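DBF2 kinase activator protein MOB1 (Saccharomyces cerevisiae, PDB 2HJN) activates the mitotic exit network kinase DBF2 by binding it, which allows the upstream kinase CDC15 to phosphorylate DBF2 in late anaphase. Local coordinates at residues D74-C83 / F161-I170; Y115-K123 / K134-W142. All blocks are in the same frame, centred on the assembly; numbering follows the deposited sequence.

Contact 1: D74-C83 / F161-I170; sequences DENEWLAVHC and FPEGFIQRVI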
loop_
_atom_site.group_PDB
_atom_site.type_symbol
_atom_site.label_atom_id
_atom_site.label_comp_id
_atom_site.label_asym_id
_atom_site.label_seq_id
_atom_site.Cartn_x
_atom_site.Cartn_y
_atom_site.Cartn_z
ATOM N N ASP A 74 23.377 18.810 8.033
ATOM C CA ASP A 74 24.428 17.822 7.903
ATOM C C ASP A 74 24.082 16.803 6.791
ATOM O O ASP A 74 22.959 16.271 6.762
ATOM C CB ASP A 74 24.688 17.131 9.253
ATOM C CG ASP A 74 25.770 16.056 9.152
ATOM O OD1 ASP A 74 25.466 14.862 9.427
ATOM O OD2 ASP A 74 26.913 16.404 8.749
ATOM N N GLU A 75 25.041 16.564 5.893
ATOM C CA GLU A 75 24.876 15.694 4.726
ATOM C C GLU A 75 24.573 14.222 5.069
ATOM O O GLU A 75 23.655 13.623 4.482
ATOM C CB GLU A 75 26.103 15.789 3.795
ATOM C CG GLU A 75 26.059 14.837 2.606
ATOM C CD GLU A 75 27.094 15.136 1.520
ATOM O OE1 GLU A 75 26.709 15.490 0.387
ATOM O OE2 GLU A 75 28.297 14.973 1.767
ATOM N N ASN A 76 25.371 13.648 5.982
ATOM C CA ASN A 76 25.109 12.311 6.579
ATOM C C ASN A 76 23.714 12.163 7.168
ATOM O O ASN A 76 23.065 11.120 6.970
ATOM C CB ASN A 76 26.126 11.996 7.679
ATOM C CG ASN A 76 27.500 11.689 7.131
ATOM O OD1 ASN A 76 27.684 11.506 5.918
ATOM N ND2 ASN A 76 28.492 11.636 8.029
ATOM N N GLU A 77 23.259 13.182 7.921
ATOM C CA GLU A 77 21.926 13.128 8.489
ATOM C C GLU A 77 20.825 13.136 7.431
ATOM O O GLU A 77 19.879 12.338 7.502
ATOM C CB GLU A 77 21.684 14.237 9.501
ATOM C CG GLU A 77 21.487 13.695 10.874
ATOM C CD GLU A 77 21.340 14.776 11.910
ATOM O OE1 GLU A 77 20.233 15.380 12.010
ATOM O OE2 GLU A 77 22.352 15.006 12.627
ATOM N N TRP A 78 20.964 14.064 6.486
ATOM C CA TRP A 78 20.084 14.209 5.340
ATOM C C TRP A 78 20.016 12.881 4.550
ATOM O O TRP A 78 18.926 12.372 4.256
ATOM C CB TRP A 78 20.611 15.366 4.475
ATOM C CG TRP A 78 19.766 15.748 3.290
ATOM C CD1 TRP A 78 20.073 15.563 1.981
ATOM C CD2 TRP A 78 18.481 16.380 3.324
ATOM N NE1 TRP A 78 19.065 16.059 1.189
ATOM C CE2 TRP A 78 18.077 16.566 1.984
ATOM C CE3 TRP A 78 17.643 16.815 4.355
ATOM C CZ2 TRP A 78 16.862 17.157 1.641
ATOM C CZ3 TRP A 78 16.431 17.418 4.022
ATOM C CH2 TRP A 78 16.050 17.571 2.679
ATOM N N LEU A 79 21.168 12.296 4.245
ATOM C CA LEU A 79 21.187 11.004 3.540
ATOM C C LEU A 79 20.621 9.819 4.380
ATOM O O LEU A 79 19.856 9.002 3.843
ATOM C CB LEU A 79 22.563 10.704 2.968
ATOM C CG LEU A 79 23.244 11.738 2.041
ATOM C CD1 LEU A 79 24.265 11.084 1.115
ATOM C CD2 LEU A 79 22.316 12.643 1.279
ATOM N N ALA A 80 20.930 9.784 5.688
ATOM C CA ALA A 80 20.341 8.809 6.622
ATOM C C ALA A 80 18.793 8.920 6.704
ATOM O O ALA A 80 18.087 7.912 6.623
ATOM C CB ALA A 80 20.981 8.927 8.022
ATOM N N VAL A 81 18.279 10.129 6.893
ATOM C CA VAL A 81 16.821 10.380 6.862
ATOM C C VAL A 81 16.169 9.841 5.598
ATOM O O VAL A 81 15.199 9.091 5.688
ATOM C CB VAL A 81 16.431 11.877 7.057
ATOM C CG1 VAL A 81 14.911 12.122 6.759
ATOM C CG2 VAL A 81 16.744 12.299 8.489
ATOM N N HIS A 82 16.693 10.209 4.430
ATOM C CA HIS A 82 16.101 9.761 3.187
ATOM C C HIS A 82 16.272 8.291 2.863
ATOM O O HIS A 82 15.427 7.738 2.184
ATOM C CB HIS A 82 16.537 10.630 2.016
ATOM C CG HIS A 82 16.020 12.025 2.134
ATOM N ND1 HIS A 82 14.826 12.426 1.577
ATOM C CD2 HIS A 82 16.480 13.076 2.846
ATOM C CE1 HIS A 82 14.591 13.681 1.908
ATOM N NE2 HIS A 82 15.582 14.103 2.674
ATOM N N CYS A 83 17.375 7.675 3.301
ATOM C CA CYS A 83 17.567 6.241 3.095
ATOM C C CYS A 83 16.488 5.421 3.851
ATOM O O CYS A 83 15.903 4.515 3.288
ATOM C CB CYS A 83 19.007 5.848 3.490
ATOM S SG CYS A 83 19.517 4.187 3.020
ATOM N N PHE A 161 28.500 9.516 13.061
ATOM C CA PHE A 161 28.498 8.614 11.911
ATOM C C PHE A 161 29.928 8.101 11.684
ATOM O O PHE A 161 30.896 8.875 11.877
ATOM C CB PHE A 161 28.021 9.359 10.671
ATOM C CG PHE A 161 26.590 9.781 10.727
ATOM C CD1 PHE A 161 26.235 11.015 11.284
ATOM C CD2 PHE A 161 25.596 8.975 10.171
ATOM C CE1 PHE A 161 24.901 11.425 11.337
ATOM C CE2 PHE A 161 24.253 9.373 10.202
ATOM C CZ PHE A 161 23.901 10.588 10.790
ATOM N N PRO A 162 30.083 6.834 11.228
ATOM C CA PRO A 162 31.446 6.314 11.002
ATOM C C PRO A 162 32.120 6.972 9.786
ATOM O O PRO A 162 31.435 7.520 8.900
ATOM C CB PRO A 162 31.218 4.827 10.713
ATOM C CG PRO A 162 29.830 4.789 10.098
ATOM C CD PRO A 162 29.047 5.842 10.878
ATOM N N GLU A 163 33.442 6.889 9.710
ATOM C CA GLU A 163 34.130 7.385 8.529
ATOM C C GLU A 163 33.722 6.490 7.397
ATOM O O GLU A 163 33.580 5.276 7.591
ATOM C CB GLU A 163 35.675 7.396 8.698
ATOM C CG GLU A 163 36.179 8.541 9.595
ATOM C CD GLU A 163 37.713 8.703 9.591
ATOM O OE1 GLU A 163 38.257 9.141 8.532
ATOM O OE2 GLU A 163 38.337 8.400 10.650
ATOM N N GLY A 164 33.545 7.098 6.223
ATOM C CA GLY A 164 33.139 6.412 4.995
ATOM C C GLY A 164 31.634 6.132 4.916
ATOM O O GLY A 164 31.183 5.404 4.033
ATOM N N PHE A 165 30.872 6.686 5.852
ATOM C CA PHE A 165 29.420 6.442 5.933
ATOM C C PHE A 165 28.748 6.421 4.565
ATOM O O PHE A 165 28.090 5.463 4.243
ATOM C CB PHE A 165 28.740 7.449 6.855
ATOM C CG PHE A 165 27.227 7.254 6.998
ATOM C CD1 PHE A 165 26.694 6.142 7.686
ATOM C CD2 PHE A 165 26.356 8.206 6.489
ATOM C CE1 PHE A 165 25.316 5.975 7.829
ATOM C CE2 PHE A 165 24.965 8.051 6.634
ATOM C CZ PHE A 165 24.450 6.952 7.299
ATOM N N ILE A 166 28.916 7.472 3.759
ATOM C CA ILE A 166 28.192 7.549 2.480
ATOM C C ILE A 166 28.594 6.422 1.522
ATOM O O ILE A 166 27.757 5.798 0.886
ATOM C CB ILE A 166 28.371 8.897 1.826
ATOM C CG1 ILE A 166 27.665 9.938 2.656
ATOM C CG2 ILE A 166 27.704 8.923 0.476
ATOM C CD1 ILE A 166 28.160 11.334 2.403
ATOM N N GLN A 167 29.885 6.125 1.462
ATOM C CA GLN A 167 30.397 5.156 0.492
ATOM C C GLN A 167 30.220 3.732 0.940
ATOM O O GLN A 167 29.948 2.844 0.118
ATOM C CB GLN A 167 31.902 5.402 0.251
ATOM C CG GLN A 167 32.241 6.851 -0.222
ATOM C CD GLN A 167 32.027 7.921 0.846
ATOM O OE1 GLN A 167 32.324 7.727 2.044
ATOM N NE2 GLN A 167 31.508 9.070 0.411
ATOM N N ARG A 168 30.405 3.499 2.236
ATOM C CA ARG A 168 30.426 2.150 2.792
ATOM C C ARG A 168 29.065 1.674 3.311
ATOM O O ARG A 168 28.853 0.474 3.473
ATOM C CB ARG A 168 31.421 2.080 3.918
ATOM N N VAL A 169 28.177 2.606 3.643
ATOM C CA VAL A 169 26.859 2.208 4.183
ATOM C C VAL A 169 25.717 2.616 3.259
ATOM O O VAL A 169 24.924 1.758 2.817
ATOM C CB VAL A 169 26.596 2.799 5.582
ATOM C CG1 VAL A 169 25.337 2.146 6.216
ATOM C CG2 VAL A 169 27.805 2.580 6.536
ATOM N N ILE A 170 25.642 3.917 2.960
ATOM C CA ILE A 170 24.547 4.468 2.128
ATOM C C ILE A 170 24.522 3.875 0.697
ATOM O O ILE A 170 23.475 3.344 0.228
ATOM C CB ILE A 170 24.538 6.037 2.139
ATOM C CG1 ILE A 170 24.196 6.624 3.539
ATOM C CG2 ILE A 170 23.585 6.591 1.067
ATOM C CD1 ILE A 170 22.661 6.443 3.997
#

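Contact 2: Y115-K123 / K134-W142; sequences YEYLWAFQK and KYVECLMRW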
loop_
_atom_site.group_PDB
_atom_site.type_symbol
_atom_site.label_atom_id
_atom_site.label_comp_id
_atom_site.label_asym_id
_atom_site.label_seq_id
_atom_site.Cartn_x
_atom_site.Cartn_y
_atom_site.Cartn_z
ATOM N N TYR A 115 18.617 -9.845 -16.701
ATOM C CA TYR A 115 19.234 -9.536 -15.413
ATOM C C TYR A 115 18.719 -10.447 -14.321
ATOM O O TYR A 115 17.520 -10.482 -14.080
ATOM C CB TYR A 115 18.944 -8.089 -14.990
ATOM C CG TYR A 115 19.555 -7.078 -15.923
ATOM C CD1 TYR A 115 18.916 -6.701 -17.092
ATOM C CD2 TYR A 115 20.801 -6.523 -15.645
ATOM C CE1 TYR A 115 19.504 -5.781 -17.978
ATOM C CE2 TYR A 115 21.402 -5.618 -16.525
ATOM C CZ TYR A 115 20.754 -5.249 -17.666
ATOM O OH TYR A 115 21.377 -4.334 -18.500
ATOM N N GLU A 116 19.630 -11.163 -13.671
ATOM C CA GLU A 116 19.316 -11.950 -12.462
ATOM C C GLU A 116 20.148 -11.401 -11.289
ATOM O O GLU A 116 21.364 -11.155 -11.455
ATOM C CB GLU A 116 19.547 -13.463 -12.693
ATOM C CG GLU A 116 19.370 -14.205 -11.388
ATOM C CD GLU A 116 19.317 -15.702 -11.454
ATOM O OE1 GLU A 116 19.682 -16.303 -12.498
ATOM O OE2 GLU A 116 18.938 -16.280 -10.399
ATOM N N TYR A 117 19.521 -11.157 -10.138
ATOM C CA TYR A 117 20.250 -10.684 -8.950
ATOM C C TYR A 117 20.388 -11.758 -7.899
ATOM O O TYR A 117 19.450 -12.476 -7.639
ATOM C CB TYR A 117 19.590 -9.430 -8.328
ATOM C CG TYR A 117 19.387 -8.335 -9.345
ATOM C CD1 TYR A 117 18.132 -8.043 -9.832
ATOM C CD2 TYR A 117 20.480 -7.622 -9.849
ATOM C CE1 TYR A 117 17.968 -7.010 -10.805
ATOM C CE2 TYR A 117 20.326 -6.612 -10.759
ATOM C CZ TYR A 117 19.087 -6.320 -11.249
ATOM O OH TYR A 117 18.951 -5.323 -12.189
ATOM N N LEU A 118 21.561 -11.840 -7.284
ATOM C CA LEU A 118 21.936 -12.954 -6.419
ATOM C C LEU A 118 22.149 -12.483 -4.989
ATOM O O LEU A 118 22.417 -11.288 -4.763
ATOM C CB LEU A 118 23.227 -13.621 -6.955
ATOM C CG LEU A 118 23.353 -13.973 -8.423
ATOM C CD1 LEU A 118 24.799 -14.435 -8.784
ATOM C CD2 LEU A 118 22.372 -15.027 -8.849
ATOM N N TRP A 119 21.994 -13.399 -4.017
ATOM C CA TRP A 119 22.170 -13.068 -2.572
ATOM C C TRP A 119 23.216 -13.968 -1.929
ATOM O O TRP A 119 23.152 -15.182 -2.066
ATOM C CB TRP A 119 20.840 -13.228 -1.781
ATOM C CG TRP A 119 20.857 -12.661 -0.355
ATOM C CD1 TRP A 119 20.880 -13.367 0.826
ATOM C CD2 TRP A 119 20.910 -11.282 0.006
ATOM N NE1 TRP A 119 20.908 -12.500 1.884
ATOM C CE2 TRP A 119 20.947 -11.216 1.409
ATOM C CE3 TRP A 119 20.921 -10.082 -0.737
ATOM C CZ2 TRP A 119 20.991 -10.003 2.098
ATOM C CZ3 TRP A 119 20.975 -8.869 -0.057
ATOM C CH2 TRP A 119 21.008 -8.837 1.348
ATOM N N ALA A 120 24.162 -13.353 -1.217
ATOM C CA ALA A 120 25.065 -14.099 -0.328
ATOM C C ALA A 120 24.489 -14.181 1.076
ATOM O O ALA A 120 24.243 -13.152 1.746
ATOM C CB ALA A 120 26.414 -13.485 -0.293
ATOM N N PHE A 121 24.258 -15.419 1.505
ATOM C CA PHE A 121 23.606 -15.706 2.769
ATOM C C PHE A 121 24.564 -15.525 3.958
ATOM O O PHE A 121 24.153 -15.049 5.006
ATOM C CB PHE A 121 23.035 -17.138 2.757
ATOM C CG PHE A 121 21.716 -17.242 2.069
ATOM C CD1 PHE A 121 21.631 -17.738 0.773
ATOM C CD2 PHE A 121 20.574 -16.782 2.680
ATOM C CE1 PHE A 121 20.410 -17.799 0.126
ATOM C CE2 PHE A 121 19.344 -16.833 2.033
ATOM C CZ PHE A 121 19.266 -17.345 0.761
ATOM N N GLN A 122 25.829 -15.913 3.770
ATOM C CA GLN A 122 26.910 -15.673 4.736
ATOM C C GLN A 122 27.900 -14.642 4.173
ATOM O O GLN A 122 28.351 -14.786 3.047
ATOM C CB GLN A 122 27.618 -16.983 5.036
ATOM N N LYS A 123 28.243 -13.604 4.933
ATOM C CA LYS A 123 29.101 -12.523 4.372
ATOM C C LYS A 123 30.506 -13.015 3.941
ATOM O O LYS A 123 31.122 -13.821 4.636
ATOM C CB LYS A 123 29.185 -11.312 5.309
ATOM C CG LYS A 123 29.593 -10.011 4.613
ATOM C CD LYS A 123 29.949 -8.904 5.612
ATOM C CE LYS A 123 31.425 -8.965 6.033
ATOM N NZ LYS A 123 32.375 -8.581 4.925
ATOM N N LYS A 134 12.072 -14.556 -1.496
ATOM C CA LYS A 134 13.161 -14.860 -0.583
ATOM C C LYS A 134 14.239 -13.795 -0.622
ATOM O O LYS A 134 14.703 -13.379 0.425
ATOM C CB LYS A 134 13.791 -16.249 -0.874
ATOM C CG LYS A 134 14.933 -16.635 0.099
ATOM C CD LYS A 134 14.263 -17.105 1.409
ATOM C CE LYS A 134 15.204 -17.783 2.345
ATOM N NZ LYS A 134 14.367 -18.461 3.377
ATOM N N TYR A 135 14.634 -13.393 -1.833
ATOM C CA TYR A 135 15.559 -12.307 -2.084
ATOM C C TYR A 135 15.117 -10.999 -1.365
ATOM O O TYR A 135 15.872 -10.401 -0.589
ATOM C CB TYR A 135 15.671 -12.042 -3.599
ATOM C CG TYR A 135 16.720 -10.976 -3.890
ATOM C CD1 TYR A 135 16.431 -9.633 -3.651
ATOM C CD2 TYR A 135 18.001 -11.302 -4.312
ATOM C CE1 TYR A 135 17.338 -8.650 -3.866
ATOM C CE2 TYR A 135 18.947 -10.298 -4.544
ATOM C CZ TYR A 135 18.591 -8.970 -4.296
ATOM O OH TYR A 135 19.460 -7.914 -4.478
ATOM N N VAL A 136 13.871 -10.607 -1.622
ATOM C CA VAL A 136 13.334 -9.334 -1.113
ATOM C C VAL A 136 13.267 -9.340 0.419
ATOM O O VAL A 136 13.773 -8.423 1.085
ATOM C CB VAL A 136 11.972 -8.981 -1.790
ATOM C CG1 VAL A 136 11.360 -7.646 -1.188
ATOM C CG2 VAL A 136 12.191 -8.808 -3.274
ATOM N N GLU A 137 12.766 -10.443 0.964
ATOM C CA GLU A 137 12.767 -10.655 2.393
ATOM C C GLU A 137 14.139 -10.486 3.028
ATOM O O GLU A 137 14.284 -9.720 3.982
ATOM C CB GLU A 137 12.143 -12.036 2.727
ATOM C CG GLU A 137 12.091 -12.388 4.213
ATOM C CD GLU A 137 11.019 -11.645 4.993
ATOM O OE1 GLU A 137 9.959 -11.410 4.414
ATOM O OE2 GLU A 137 11.209 -11.327 6.200
ATOM N N CYS A 138 15.139 -11.240 2.543
ATOM C CA CYS A 138 16.518 -11.189 3.052
ATOM C C CYS A 138 17.103 -9.775 2.950
ATOM O O CYS A 138 17.760 -9.289 3.890
ATOM C CB CYS A 138 17.393 -12.149 2.219
ATOM S SG CYS A 138 17.119 -13.945 2.571
ATOM N N LEU A 139 16.933 -9.144 1.782
ATOM C CA LEU A 139 17.468 -7.818 1.537
ATOM C C LEU A 139 16.866 -6.800 2.472
ATOM O O LEU A 139 17.613 -6.009 3.051
ATOM C CB LEU A 139 17.263 -7.326 0.091
ATOM C CG LEU A 139 17.663 -5.925 -0.395
ATOM C CD1 LEU A 139 17.745 -5.900 -1.930
ATOM C CD2 LEU A 139 16.663 -4.868 -0.089
HETATM N N MSE A 140 15.537 -6.766 2.567
HETATM C CA MSE A 140 14.844 -5.757 3.413
HETATM C C MSE A 140 15.169 -5.961 4.885
HETATM O O MSE A 140 15.410 -4.989 5.585
HETATM C CB MSE A 140 13.337 -5.817 3.219
HETATM C CG MSE A 140 12.903 -5.481 1.789
HETATM SE SE MSE A 140 13.324 -3.616 1.182
HETATM C CE MSE A 140 11.611 -2.899 1.771
ATOM N N ARG A 141 15.167 -7.206 5.369
ATOM C CA ARG A 141 15.585 -7.500 6.766
ATOM C C ARG A 141 17.058 -7.103 6.998
ATOM O O ARG A 141 17.403 -6.661 8.069
ATOM C CB ARG A 141 15.403 -8.994 7.153
ATOM C CG ARG A 141 13.928 -9.522 7.358
ATOM C CD ARG A 141 12.953 -8.632 8.188
ATOM N NE ARG A 141 12.450 -7.426 7.490
ATOM C CZ ARG A 141 11.523 -7.387 6.546
ATOM N NH1 ARG A 141 10.946 -8.481 6.070
ATOM N NH2 ARG A 141 11.179 -6.216 6.040
ATOM N N TRP A 142 17.909 -7.288 5.994
ATOM C CA TRP A 142 19.320 -6.806 6.080
ATOM C C TRP A 142 19.387 -5.253 6.207
ATOM O O TRP A 142 20.194 -4.700 7.002
ATOM C CB TRP A 142 20.178 -7.322 4.898
ATOM C CG TRP A 142 21.588 -6.762 4.912
ATOM C CD1 TRP A 142 22.681 -7.257 5.567
ATOM C CD2 TRP A 142 22.009 -5.586 4.245
ATOM N NE1 TRP A 142 23.790 -6.460 5.316
ATOM C CE2 TRP A 142 23.395 -5.414 4.519
ATOM C CE3 TRP A 142 21.363 -4.677 3.391
ATOM C CZ2 TRP A 142 24.123 -4.335 4.019
ATOM C CZ3 TRP A 142 22.101 -3.568 2.918
ATOM C CH2 TRP A 142 23.467 -3.433 3.205
HETATM O O HOH W 1 22.242 -8.697 -4.487
#

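Contact 1: D74-C83 / F161-I170
Phe-161 lays one ring face against Asn-76, whose CB stands almost on the ring normal, 3.7 Å from the centroid, in a CH-pi contact. The amide of Asn-76 continues past the ring, its plane turned 55° from it, and brings ND2 to 3.5 Å from Phe-161 CB. Ala-80 CB meets the ring edge, while Glu-77 CG lies 3.9 Å from Phe-161 CZ. Asp-74 N-caps the helix: OD1 accepts from Glu-77 N at 3.2 Å, met from above the carboxylate plane. With an alanine in place of Phe-161, Asn-76 CB would probably lose the ring it rests on, and a gap would open beside Ala-80 and the face of Phe-165. After the type II turn from Pro-162 to Phe-165, with Gly-164 as N-cap at positive phi, helix 165-187 runs alongside helix 75-97. The two are near-parallel neighbours in the helical bundle at the core of the Mob1/phocein fold, the short segment axes 11.1 Å apart at 18°. Phe-165 offers its ring edge to Asn-76 OD1 and one face to Phe-161 CD2; Phe-153 pairs with Phe-165 edge-to-face. Ile-166 keeps CG1 beside its backbone N (chi1 -68°), 3.9 Å from Leu-79 CD1, while its CD1 lies against Glu-75 OE2 and Asn-76 OD1. One turn on, Ile-170 pushes CD1 between the helices to Cys-83 CB at 3.7 Å, with Leu-79 O nearly as close.

Contact 2: Y115-K123 / K134-W142
Trp-119 lays one indole face on Cys-138 of helix 132-147. Cys-138 CB rises beneath the five-membered ring near its normal, 3.8 Å from the centroid, a CH-pi contact in which CB comes within 3.5 Å of Trp-119 NE1. Leu-139 brings its backbone N over the same face near the rim, and its CB passes just outside the ring, 4.0 Å from Trp-119 CZ3. Two parts of the indole rim meet neighbours on the helix: the CE3 side points to the face of Tyr-135, planes at 73°, and the CH2/CZ2 side, in an offset edge-to-face pair, to that of Trp-142, planes at 75°. Trp-119 CH2 also touches Trp-142 CB at 3.9 Å. With CG opposite the backbone N (chi1 -169°), Trp-119 projects from the extended chain onto the helix. Phe-121 sits at the outer side, meeting Cys-138 SG obliquely at 3.7 Å from CE2; SG also lies obliquely to the Trp-119 five-membered ring. Toward the strand, Tyr-135 brings its ring edge to Leu-118 O, 3.6 Å from CE2, and packs CE2 against Tyr-117 CB. A water donates to Leu-118 O at 2.6 Å and also hydrogen-bonds Tyr-135 OH, tying the phenol to the backbone of the extended chain without a direct bond. Arg-176 of helix 165-187 makes a cation-pi contact with Trp-142. Trp-119, Tyr-135 and Trp-142 thus form an aromatic cluster that holds an extended chain on a helix, close to the zinc site of this Mob1/phocein fold, where Tyr-117 lies about 6 Å from the zinc ligand His-183, side chain to side chain.

Both contacts are partly buried, yet contact 1 lies farther out, about 17 Å from the chain centre against 12 Å for contact 2, centre to centre. Contact 1 joins two near-parallel helices, 75-97 and 165-187, at their N-terminal ends and away from the zinc; contact 2 sets an extended chain on helix 132-147 near the metal site. Neither has a direct hydrogen bond between its segments, but aliphatic chains, two phenylalanines and the amide of Asn-76 serve the first, whereas the second relies on indole and phenol rings, a thiol and a bridging water. The same long helices link them: 75-97 and 165-187 also touch helix 132-147, through residues such as Tyr-87 and Arg-176.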